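Local coordinates for metallocarboxypeptidase (PDB 3DWC), which probably catalyses the metal-dependent release of C-terminal amino acids other than proline from peptides, as a carboxypeptidase of the M32 family, at residues R438-E443 against N463-Q468; A430-S435 against E485-E490; A272-N277 against C289-L294. All coordinates share one frame; numbering follows the deposited sequence.

Read from the N terminus, contact 3 closes first: 272-277, at the end of helix 259-276, which carries His267 and His271 of the cobalt site, meets 289-294 across a short loop without helix or strand, just before helix 294-309 with Glu298. Helix 421-441 then serves both remaining contacts. Its residues 430-435 hold the 485-490 loop in contact 2, and its C-terminal end, within 438-443, reaches 463-468 in contact 1, which is nested inside the loop closed by contact 2. Contacts 1 and 2 touch where Lys465 and Ile466 pack on Leu433. Contact 3 is in series with both, yet Trp467 of contact 1 lies against Lys273, Tyr274 and Asn277.

Contact 1. Residues R438-E443 against N463-Q468; sequences RRELGE and NEKIWQ
Glu440 and Lys465 reach toward each other from opposite directions and join two helices by a salt bridge. NZ of Lys465 lies 2.8 Å from OE2 of Glu440, meeting it on the syn side and 23° out of the carboxylate plane. The Lys465 chain is straight as far as CE and turns only at its last torsion (chi4 -58°), which carries NZ round to that oxygen. Lys465 CE comes within 3.3 Å of Glu440 OE1.

The nearest backbones, at Glu440 and Lys465, are 12.0 Å apart by their CA atoms, so long side chains span the gap between helices 421-441 and 456-467 in this largely helical M32 fold. Each partner is also held elsewhere: Glu440 OE1 pairs with Lys461, and Lys465 NZ donates to the carbonyl of Ala482.

Among charges, Glu464 completes the network through a long pairing of its OE2 with Lys465 NZ, 3.8 Å. Its OE2 is 4.5 Å from Glu440 OE1, and the lysine probably eases the repulsion between these carboxylates.

Of the backbone bonds, Gly442 N to Arg438 O closes the last turn of helix 421-441, while Gln468 N bonds to Asn463 O in a wider pi-type turn.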
loop_
_atom_site.group_PDB
_atom_site.type_symbol
_atom_site.label_atom_id
_atom_site.label_comp_id
_atom_site.label_asym_id
_atom_site.label_seq_id
_atom_site.Cartn_x
_atom_site.Cartn_y
_atom_site.Cartn_z
ATOM N N ARG B 438 -11.067 28.047 -25.724
ATOM C CA ARG B 438 -10.432 29.220 -26.359
ATOM C C ARG B 438 -11.511 30.169 -26.923
ATOM O O ARG B 438 -11.394 31.393 -26.858
ATOM C CB ARG B 438 -9.466 28.795 -27.478
ATOM C CG ARG B 438 -8.091 28.343 -26.992
ATOM C CD ARG B 438 -7.304 27.580 -28.089
ATOM N NE ARG B 438 -5.968 27.243 -27.590
ATOM C CZ ARG B 438 -5.016 28.140 -27.367
ATOM N NH1 ARG B 438 -3.869 27.749 -26.878
ATOM N NH2 ARG B 438 -5.216 29.417 -27.636
ATOM N N ARG B 439 -12.586 29.571 -27.422
ATOM C CA ARG B 439 -13.777 30.298 -27.825
ATOM C C ARG B 439 -14.372 31.084 -26.674
ATOM O O ARG B 439 -14.744 32.243 -26.798
ATOM C CB ARG B 439 -14.838 29.286 -28.277
ATOM C CG ARG B 439 -15.320 29.466 -29.651
ATOM C CD ARG B 439 -16.738 28.998 -29.778
ATOM N NE ARG B 439 -16.838 27.559 -29.586
ATOM C CZ ARG B 439 -17.531 26.945 -28.628
ATOM N NH1 ARG B 439 -18.227 27.630 -27.708
ATOM N NH2 ARG B 439 -17.541 25.615 -28.613
ATOM N N GLU B 440 -14.503 30.422 -25.533
ATOM C CA GLU B 440 -15.127 31.086 -24.376
ATOM C C GLU B 440 -14.256 32.116 -23.668
ATOM O O GLU B 440 -14.695 33.207 -23.316
ATOM C CB GLU B 440 -15.551 30.030 -23.372
ATOM C CG GLU B 440 -16.732 29.236 -23.864
ATOM C CD GLU B 440 -17.202 28.189 -22.870
ATOM O OE1 GLU B 440 -16.737 28.157 -21.703
ATOM O OE2 GLU B 440 -18.061 27.394 -23.266
ATOM N N LEU B 441 -13.021 31.744 -23.402
ATOM C CA LEU B 441 -12.102 32.604 -22.646
ATOM C C LEU B 441 -11.359 33.602 -23.558
ATOM O O LEU B 441 -10.914 34.643 -23.098
ATOM C CB LEU B 441 -11.072 31.701 -21.955
ATOM C CG LEU B 441 -11.118 31.346 -20.472
ATOM C CD1 LEU B 441 -12.444 31.529 -19.769
ATOM C CD2 LEU B 441 -10.460 30.035 -20.185
ATOM N N GLY B 442 -11.178 33.243 -24.831
ATOM C CA GLY B 442 -10.448 34.081 -25.767
ATOM C C GLY B 442 -9.065 33.498 -26.026
ATOM O O GLY B 442 -8.410 32.999 -25.147
ATOM N N GLU B 443 -8.606 33.617 -27.247
ATOM C CA GLU B 443 -7.349 33.031 -27.671
ATOM C C GLU B 443 -6.147 33.603 -26.922
ATOM O O GLU B 443 -5.301 32.853 -26.427
ATOM C CB GLU B 443 -7.189 33.238 -29.177
ATOM C CG GLU B 443 -8.204 32.353 -29.971
ATOM C CD GLU B 443 -7.730 30.940 -30.086
ATOM O OE1 GLU B 443 -6.521 30.736 -29.861
ATOM O OE2 GLU B 443 -8.545 30.050 -30.413
ATOM N N ASN B 463 -13.316 21.632 -15.063
ATOM C CA ASN B 463 -13.990 21.137 -13.895
ATOM C C ASN B 463 -15.467 21.287 -14.106
ATOM O O ASN B 463 -16.224 20.346 -13.853
ATOM C CB ASN B 463 -13.488 21.875 -12.660
ATOM C CG ASN B 463 -14.040 21.301 -11.323
ATOM O OD1 ASN B 463 -14.150 20.097 -11.130
ATOM N ND2 ASN B 463 -14.352 22.199 -10.401
ATOM N N GLU B 464 -15.878 22.458 -14.578
ATOM C CA GLU B 464 -17.265 22.740 -14.847
ATOM C C GLU B 464 -17.804 21.846 -15.951
ATOM O O GLU B 464 -18.898 21.317 -15.838
ATOM C CB GLU B 464 -17.507 24.248 -15.203
ATOM C CG GLU B 464 -18.613 24.464 -16.328
ATOM C CD GLU B 464 -18.579 25.857 -16.967
ATOM O OE1 GLU B 464 -18.593 26.847 -16.174
ATOM O OE2 GLU B 464 -18.579 25.977 -18.250
ATOM N N LYS B 465 -17.075 21.756 -17.044
ATOM C CA LYS B 465 -17.586 21.085 -18.234
ATOM C C LYS B 465 -17.576 19.575 -18.154
ATOM O O LYS B 465 -18.458 18.918 -18.715
ATOM C CB LYS B 465 -16.828 21.521 -19.505
ATOM C CG LYS B 465 -17.129 22.936 -19.903
ATOM C CD LYS B 465 -16.194 23.440 -21.040
ATOM C CE LYS B 465 -16.562 24.869 -21.405
ATOM N NZ LYS B 465 -18.020 25.025 -21.843
ATOM N N ILE B 466 -16.579 19.033 -17.476
ATOM C CA ILE B 466 -16.357 17.624 -17.486
ATOM C C ILE B 466 -16.310 17.048 -16.081
ATOM O O ILE B 466 -17.128 16.187 -15.746
ATOM C CB ILE B 466 -15.055 17.231 -18.226
ATOM C CG1 ILE B 466 -15.061 17.780 -19.665
ATOM C CG2 ILE B 466 -14.890 15.712 -18.179
ATOM C CD1 ILE B 466 -16.223 17.255 -20.541
ATOM N N TRP B 467 -15.347 17.483 -15.271
ATOM C CA TRP B 467 -15.014 16.710 -14.062
ATOM C C TRP B 467 -16.177 16.608 -13.103
ATOM O O TRP B 467 -16.428 15.554 -12.571
ATOM C CB TRP B 467 -13.730 17.172 -13.348
ATOM C CG TRP B 467 -12.534 17.424 -14.200
ATOM C CD1 TRP B 467 -12.233 16.840 -15.385
ATOM C CD2 TRP B 467 -11.444 18.286 -13.890
ATOM N NE1 TRP B 467 -11.018 17.304 -15.853
ATOM C CE2 TRP B 467 -10.533 18.218 -14.952
ATOM C CE3 TRP B 467 -11.172 19.155 -12.828
ATOM C CZ2 TRP B 467 -9.364 18.966 -14.977
ATOM C CZ3 TRP B 467 -10.018 19.931 -12.876
ATOM C CH2 TRP B 467 -9.143 19.833 -13.936
ATOM N N GLN B 468 -16.954 17.666 -12.912
ATOM C CA GLN B 468 -18.017 17.620 -11.884
ATOM C C GLN B 468 -19.193 16.703 -12.218
ATOM O O GLN B 468 -19.949 16.359 -11.333
ATOM C CB GLN B 468 -18.598 19.003 -11.612
ATOM C CG GLN B 468 -19.437 19.552 -12.787
ATOM C CD GLN B 468 -20.195 20.793 -12.377
ATOM O OE1 GLN B 468 -20.576 20.887 -11.229
ATOM N NE2 GLN B 468 -20.448 21.723 -13.312
#

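Contact 2. Residues A430-S435 against E485-E490; sequences AAQLMS and ETLNPE. With SO4 (sulfate ion), chain S; SO4 (sulfate ion), chain V.
Gln432 points its carboxamide from helix 421-441 toward the backbone of the 485-490 loop and grips it with both polar atoms. CG stands anti to the backbone N (chi1 -171°), and with the chain extended beyond it the amide is carried across to peptide groups on either side of Leu487. Gln432 OE1 accepts from Asn488 N at 2.8 Å, the N-H lying in the carbonyl plane on a lone pair. Gln432 NE2 donates to Thr486 O at 3.1 Å; this acceptor lies nearly in the glutamine's amide plane, but the nitrogen sits well above the carbonyl plane of Thr486. Thr483 OG1 takes a further bond from NE2, so this buried amide is bound at both ends and its rotation is fixed.

The loop joins helices 475-483 and 490-501 of the M32 fold, and two of its side chains flank the amide. Glu485 brings CG within 3.4 Å of Gln432 NE2, while its carboxylate turns to His491 through OE2 and to Asn488 through OE1. Leu487 sets CD1 3.8 Å from Gln432 OE1 and packs on Leu425, Met428 and Val429 of the same helix.

Asn488 prepares helix 490-501: its OD1 accepts from Glu490 N at 2.9 Å, a capping bond, with the N-H above its carbonyl plane. Asn488 ND2 donates at 3.1 Å to Glu485 OE1, which it meets from above the carboxylate plane, and at 3.2 Å to O2 of the sulfate of chain V, an ion probably from the crystallisation liquor.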
loop_
_atom_site.group_PDB
_atom_site.type_symbol
_atom_site.label_atom_id
_atom_site.label_comp_id
_atom_site.label_asym_id
_atom_site.label_seq_id
_atom_site.Cartn_x
_atom_site.Cartn_y
_atom_site.Cartn_z
ATOM N N ALA B 430 -9.877 16.030 -26.314
ATOM C CA ALA B 430 -8.974 17.084 -25.876
ATOM C C ALA B 430 -8.993 18.323 -26.781
ATOM O O ALA B 430 -9.028 19.454 -26.285
ATOM C CB ALA B 430 -7.563 16.528 -25.715
ATOM N N ALA B 431 -8.990 18.097 -28.100
ATOM C CA ALA B 431 -8.957 19.163 -29.095
ATOM C C ALA B 431 -10.255 19.914 -29.097
ATOM O O ALA B 431 -10.236 21.101 -29.153
ATOM C CB ALA B 431 -8.685 18.568 -30.515
ATOM N N GLN B 432 -11.369 19.190 -29.029
ATOM C CA GLN B 432 -12.705 19.742 -28.956
ATOM C C GLN B 432 -12.904 20.619 -27.693
ATOM O O GLN B 432 -13.472 21.670 -27.749
ATOM C CB GLN B 432 -13.749 18.630 -28.996
ATOM C CG GLN B 432 -15.213 19.159 -29.149
ATOM C CD GLN B 432 -16.181 18.129 -29.737
ATOM O OE1 GLN B 432 -15.797 17.336 -30.581
ATOM N NE2 GLN B 432 -17.460 18.182 -29.322
ATOM N N LEU B 433 -12.493 20.115 -26.552
ATOM C CA LEU B 433 -12.574 20.865 -25.296
ATOM C C LEU B 433 -11.759 22.167 -25.297
ATOM O O LEU B 433 -12.238 23.205 -24.846
ATOM C CB LEU B 433 -12.061 19.945 -24.159
ATOM C CG LEU B 433 -12.813 19.773 -22.837
ATOM C CD1 LEU B 433 -11.775 19.491 -21.713
ATOM C CD2 LEU B 433 -13.841 20.893 -22.400
ATOM N N MET B 434 -10.537 22.088 -25.767
ATOM C CA MET B 434 -9.664 23.265 -25.891
ATOM C C MET B 434 -10.212 24.250 -26.890
ATOM O O MET B 434 -10.156 25.447 -26.622
ATOM C CB MET B 434 -8.208 22.894 -26.259
ATOM C CG MET B 434 -7.252 24.086 -26.320
ATOM S SD MET B 434 -7.226 25.117 -24.807
ATOM C CE MET B 434 -5.896 24.247 -23.897
ATOM N N SER B 435 -10.802 23.783 -27.997
ATOM C CA SER B 435 -11.447 24.719 -28.924
ATOM C C SER B 435 -12.504 25.542 -28.250
ATOM O O SER B 435 -12.563 26.699 -28.466
ATOM C CB SER B 435 -12.121 24.021 -30.136
ATOM O OG SER B 435 -11.105 23.478 -30.929
ATOM N N GLU B 485 -21.670 20.302 -29.010
ATOM C CA GLU B 485 -21.945 19.230 -29.944
ATOM C C GLU B 485 -21.359 17.912 -29.436
ATOM O O GLU B 485 -20.558 17.880 -28.502
ATOM C CB GLU B 485 -21.343 19.552 -31.328
ATOM C CG GLU B 485 -19.825 19.642 -31.314
ATOM C CD GLU B 485 -19.201 20.069 -32.631
ATOM O OE1 GLU B 485 -19.750 19.782 -33.709
ATOM O OE2 GLU B 485 -18.121 20.683 -32.578
ATOM N N THR B 486 -21.782 16.836 -30.087
ATOM C CA THR B 486 -21.263 15.500 -29.868
ATOM C C THR B 486 -19.776 15.384 -30.373
ATOM O O THR B 486 -19.286 16.273 -31.022
ATOM C CB THR B 486 -22.277 14.505 -30.539
ATOM O OG1 THR B 486 -22.162 13.225 -29.924
ATOM C CG2 THR B 486 -22.065 14.358 -32.008
ATOM N N LEU B 487 -19.067 14.290 -30.112
ATOM C CA LEU B 487 -17.653 14.182 -30.527
ATOM C C LEU B 487 -17.510 14.368 -32.021
ATOM O O LEU B 487 -18.186 13.702 -32.786
ATOM C CB LEU B 487 -16.979 12.880 -30.033
ATOM C CG LEU B 487 -15.466 12.677 -30.267
ATOM C CD1 LEU B 487 -14.619 13.820 -29.732
ATOM C CD2 LEU B 487 -15.094 11.395 -29.627
ATOM N N ASN B 488 -16.671 15.343 -32.400
ATOM C CA ASN B 488 -16.450 15.742 -33.780
ATOM C C ASN B 488 -14.930 15.776 -34.078
ATOM O O ASN B 488 -14.211 16.607 -33.532
ATOM C CB ASN B 488 -17.042 17.134 -33.967
ATOM C CG ASN B 488 -16.905 17.671 -35.385
ATOM O OD1 ASN B 488 -16.155 17.141 -36.180
ATOM N ND2 ASN B 488 -17.622 18.780 -35.681
ATOM N N PRO B 489 -14.442 14.894 -34.949
ATOM C CA PRO B 489 -12.994 14.889 -35.217
ATOM C C PRO B 489 -12.426 16.094 -35.970
ATOM O O PRO B 489 -11.217 16.164 -36.136
ATOM C CB PRO B 489 -12.789 13.599 -36.035
ATOM C CG PRO B 489 -14.038 13.307 -36.611
ATOM C CD PRO B 489 -15.110 13.816 -35.686
ATOM N N GLU B 490 -13.263 17.015 -36.438
ATOM C CA GLU B 490 -12.751 18.170 -37.171
ATOM C C GLU B 490 -11.874 19.070 -36.315
ATOM O O GLU B 490 -10.950 19.665 -36.822
ATOM C CB GLU B 490 -13.885 18.989 -37.803
ATOM C CG GLU B 490 -14.728 18.222 -38.805
ATOM C CD GLU B 490 -13.931 17.547 -39.915
ATOM O OE1 GLU B 490 -13.057 18.203 -40.543
ATOM O OE2 GLU B 490 -14.216 16.346 -40.155
HETATM S S SO4 S . -24.867 16.998 -32.285
HETATM O O1 SO4 S . -25.599 15.727 -32.222
HETATM O O2 SO4 S . -24.941 17.715 -31.014
HETATM O O3 SO4 S . -23.498 16.699 -32.706
HETATM O O4 SO4 S . -25.472 17.893 -33.274
HETATM S S SO4 V . -16.720 21.455 -38.300
HETATM O O1 SO4 V . -17.316 22.675 -38.855
HETATM O O2 SO4 V . -17.638 20.321 -38.488
HETATM O O3 SO4 V . -15.516 21.147 -39.075
HETATM O O4 SO4 V . -16.384 21.700 -36.883
#

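Contact 3. Residues A272-N277 against C289-L294; sequences AKYEQN and CMARSL
The last turn of helix 259-276 runs past an irregular loop segment at 289-294, the two backbones coming nearest at Glu275 and Ala291, whose CA atoms are 7.3 Å apart. This helix carries the HExxH motif of the metallopeptidase, with His267 and His271 on the cobalt ion, and 289-294 leads into helix 294-309, which supplies the third ligand, Glu298. The contact thus joins the end of the HExxH helix to the loop that leads into the helix of Glu298, about 10 Å from the cobalt at the Tyr274 side chain.

Tyr274 does most of the touching. Its CG is anti to the backbone N (chi1 -167°), which sends the ring out from the helix to the loop. There Tyr274 OH accepts from Arg292 N at 3.0 Å in a nearly straight bond (163°), and the ring rests obliquely against Ala291, with Tyr274 CE2 3.7 Å from Ala291 CB. The ring also meets those of Trp467 and His297.

Arg292 brings its CB to 3.8 Å from Tyr274 OH, but the rest of its chain bends away, and the guanidinium group is held by Leu473 O and a salt bridge to Glu86. Next along the chain, Ser293 OG caps the start of helix 294-309 through Val296 N.

Glu275 lies beside the tyrosine. Its carboxylate is shared between Lys244, at OE2, and His297, at OE1, which probably stabilises its negative charge. Glu275 OE1 is also 4.0 Å from Ala291 CB, and one water links the segments here: it donates to Glu275 OE1 at 2.7 Å and accepts from Ala291 N at 2.9 Å.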
loop_
_atom_site.group_PDB
_atom_site.type_symbol
_atom_site.label_atom_id
_atom_site.label_comp_id
_atom_site.label_asym_id
_atom_site.label_seq_id
_atom_site.Cartn_x
_atom_site.Cartn_y
_atom_site.Cartn_z
ATOM N N ALA B 272 -5.181 12.618 -13.220
ATOM C CA ALA B 272 -5.346 12.855 -11.788
ATOM C C ALA B 272 -6.338 13.943 -11.472
ATOM O O ALA B 272 -7.118 13.827 -10.503
ATOM C CB ALA B 272 -3.987 13.199 -11.135
ATOM N N LYS B 273 -6.304 15.017 -12.246
ATOM C CA LYS B 273 -7.205 16.154 -11.973
ATOM C C LYS B 273 -8.640 15.717 -12.159
ATOM O O LYS B 273 -9.536 16.153 -11.434
ATOM C CB LYS B 273 -6.899 17.325 -12.907
ATOM C CG LYS B 273 -5.514 18.036 -12.663
ATOM C CD LYS B 273 -5.413 18.701 -11.276
ATOM C CE LYS B 273 -6.348 19.943 -11.155
ATOM N NZ LYS B 273 -6.274 20.554 -9.798
ATOM N N TYR B 274 -8.881 14.846 -13.121
ATOM C CA TYR B 274 -10.218 14.304 -13.315
ATOM C C TYR B 274 -10.640 13.490 -12.085
ATOM O O TYR B 274 -11.702 13.762 -11.472
ATOM C CB TYR B 274 -10.268 13.485 -14.603
ATOM C CG TYR B 274 -11.619 13.073 -15.166
ATOM C CD1 TYR B 274 -12.830 13.509 -14.641
ATOM C CD2 TYR B 274 -11.663 12.266 -16.272
ATOM C CE1 TYR B 274 -14.084 13.103 -15.257
ATOM C CE2 TYR B 274 -12.878 11.843 -16.855
ATOM C CZ TYR B 274 -14.075 12.286 -16.342
ATOM O OH TYR B 274 -15.237 11.890 -16.947
ATOM N N GLU B 275 -9.784 12.537 -11.699
ATOM C CA GLU B 275 -10.031 11.691 -10.530
ATOM C C GLU B 275 -10.229 12.501 -9.232
ATOM O O GLU B 275 -11.177 12.218 -8.469
ATOM C CB GLU B 275 -8.923 10.633 -10.390
ATOM C CG GLU B 275 -8.907 9.613 -11.551
ATOM C CD GLU B 275 -10.152 8.722 -11.554
ATOM O OE1 GLU B 275 -10.687 8.358 -12.626
ATOM O OE2 GLU B 275 -10.621 8.391 -10.460
ATOM N N GLN B 276 -9.408 13.543 -9.000
ATOM C CA GLN B 276 -9.455 14.298 -7.746
ATOM C C GLN B 276 -10.662 15.191 -7.654
ATOM O O GLN B 276 -11.007 15.655 -6.550
ATOM C CB GLN B 276 -8.205 15.214 -7.567
ATOM C CG GLN B 276 -6.911 14.461 -7.300
ATOM C CD GLN B 276 -5.815 15.349 -6.751
ATOM O OE1 GLN B 276 -5.669 16.548 -7.138
ATOM N NE2 GLN B 276 -5.066 14.797 -5.781
ATOM N N ASN B 277 -11.246 15.513 -8.814
ATOM C CA ASN B 277 -12.388 16.383 -8.878
ATOM C C ASN B 277 -13.637 15.748 -9.441
ATOM O O ASN B 277 -14.567 16.473 -9.822
ATOM C CB ASN B 277 -12.034 17.632 -9.662
ATOM C CG ASN B 277 -10.955 18.410 -8.991
ATOM O OD1 ASN B 277 -11.236 19.170 -8.068
ATOM N ND2 ASN B 277 -9.707 18.174 -9.387
ATOM N N CYS B 289 -20.494 8.573 -9.764
ATOM C CA CYS B 289 -19.344 9.404 -9.489
ATOM C C CYS B 289 -18.122 8.665 -9.945
ATOM O O CYS B 289 -17.337 8.223 -9.127
ATOM C CB CYS B 289 -19.250 9.746 -8.022
ATOM S SG CYS B 289 -17.816 10.735 -7.650
ATOM N N MET B 290 -17.977 8.559 -11.263
ATOM C CA MET B 290 -16.853 7.948 -11.942
ATOM C C MET B 290 -16.573 8.600 -13.308
ATOM O O MET B 290 -17.477 9.163 -13.929
ATOM C CB MET B 290 -17.177 6.505 -12.227
ATOM C CG MET B 290 -17.575 5.756 -11.007
ATOM S SD MET B 290 -16.955 4.096 -11.093
ATOM C CE MET B 290 -15.264 4.570 -10.720
ATOM N N ALA B 291 -15.312 8.545 -13.747
ATOM C CA ALA B 291 -14.950 8.926 -15.113
ATOM C C ALA B 291 -15.927 8.342 -16.126
ATOM O O ALA B 291 -16.369 7.229 -15.973
ATOM C CB ALA B 291 -13.546 8.519 -15.418
ATOM N N ARG B 292 -16.331 9.145 -17.123
ATOM C CA ARG B 292 -17.391 8.749 -18.033
ATOM C C ARG B 292 -16.917 7.658 -18.991
ATOM O O ARG B 292 -17.657 6.742 -19.290
ATOM C CB ARG B 292 -17.943 9.982 -18.775
ATOM C CG ARG B 292 -18.872 9.691 -19.946
ATOM C CD ARG B 292 -20.235 9.240 -19.485
ATOM N NE ARG B 292 -20.229 7.830 -19.128
ATOM C CZ ARG B 292 -21.286 7.204 -18.606
ATOM N NH1 ARG B 292 -22.430 7.853 -18.421
ATOM N NH2 ARG B 292 -21.191 5.935 -18.278
ATOM N N SER B 293 -15.684 7.757 -19.472
ATOM C CA SER B 293 -15.154 6.766 -20.405
ATOM C C SER B 293 -13.649 6.907 -20.499
ATOM O O SER B 293 -13.068 7.896 -19.996
ATOM C CB SER B 293 -15.791 6.920 -21.804
ATOM O OG SER B 293 -15.179 7.968 -22.530
ATOM N N LEU B 294 -13.008 5.946 -21.175
ATOM C CA LEU B 294 -11.570 6.018 -21.351
ATOM C C LEU B 294 -11.211 7.098 -22.328
ATOM O O LEU B 294 -10.162 7.713 -22.196
ATOM C CB LEU B 294 -10.958 4.699 -21.809
ATOM C CG LEU B 294 -10.382 3.770 -20.745
ATOM C CD1 LEU B 294 -11.330 3.541 -19.536
ATOM C CD2 LEU B 294 -10.049 2.406 -21.388
HETATM O O HOH W 1 -13.064 7.160 -12.471
#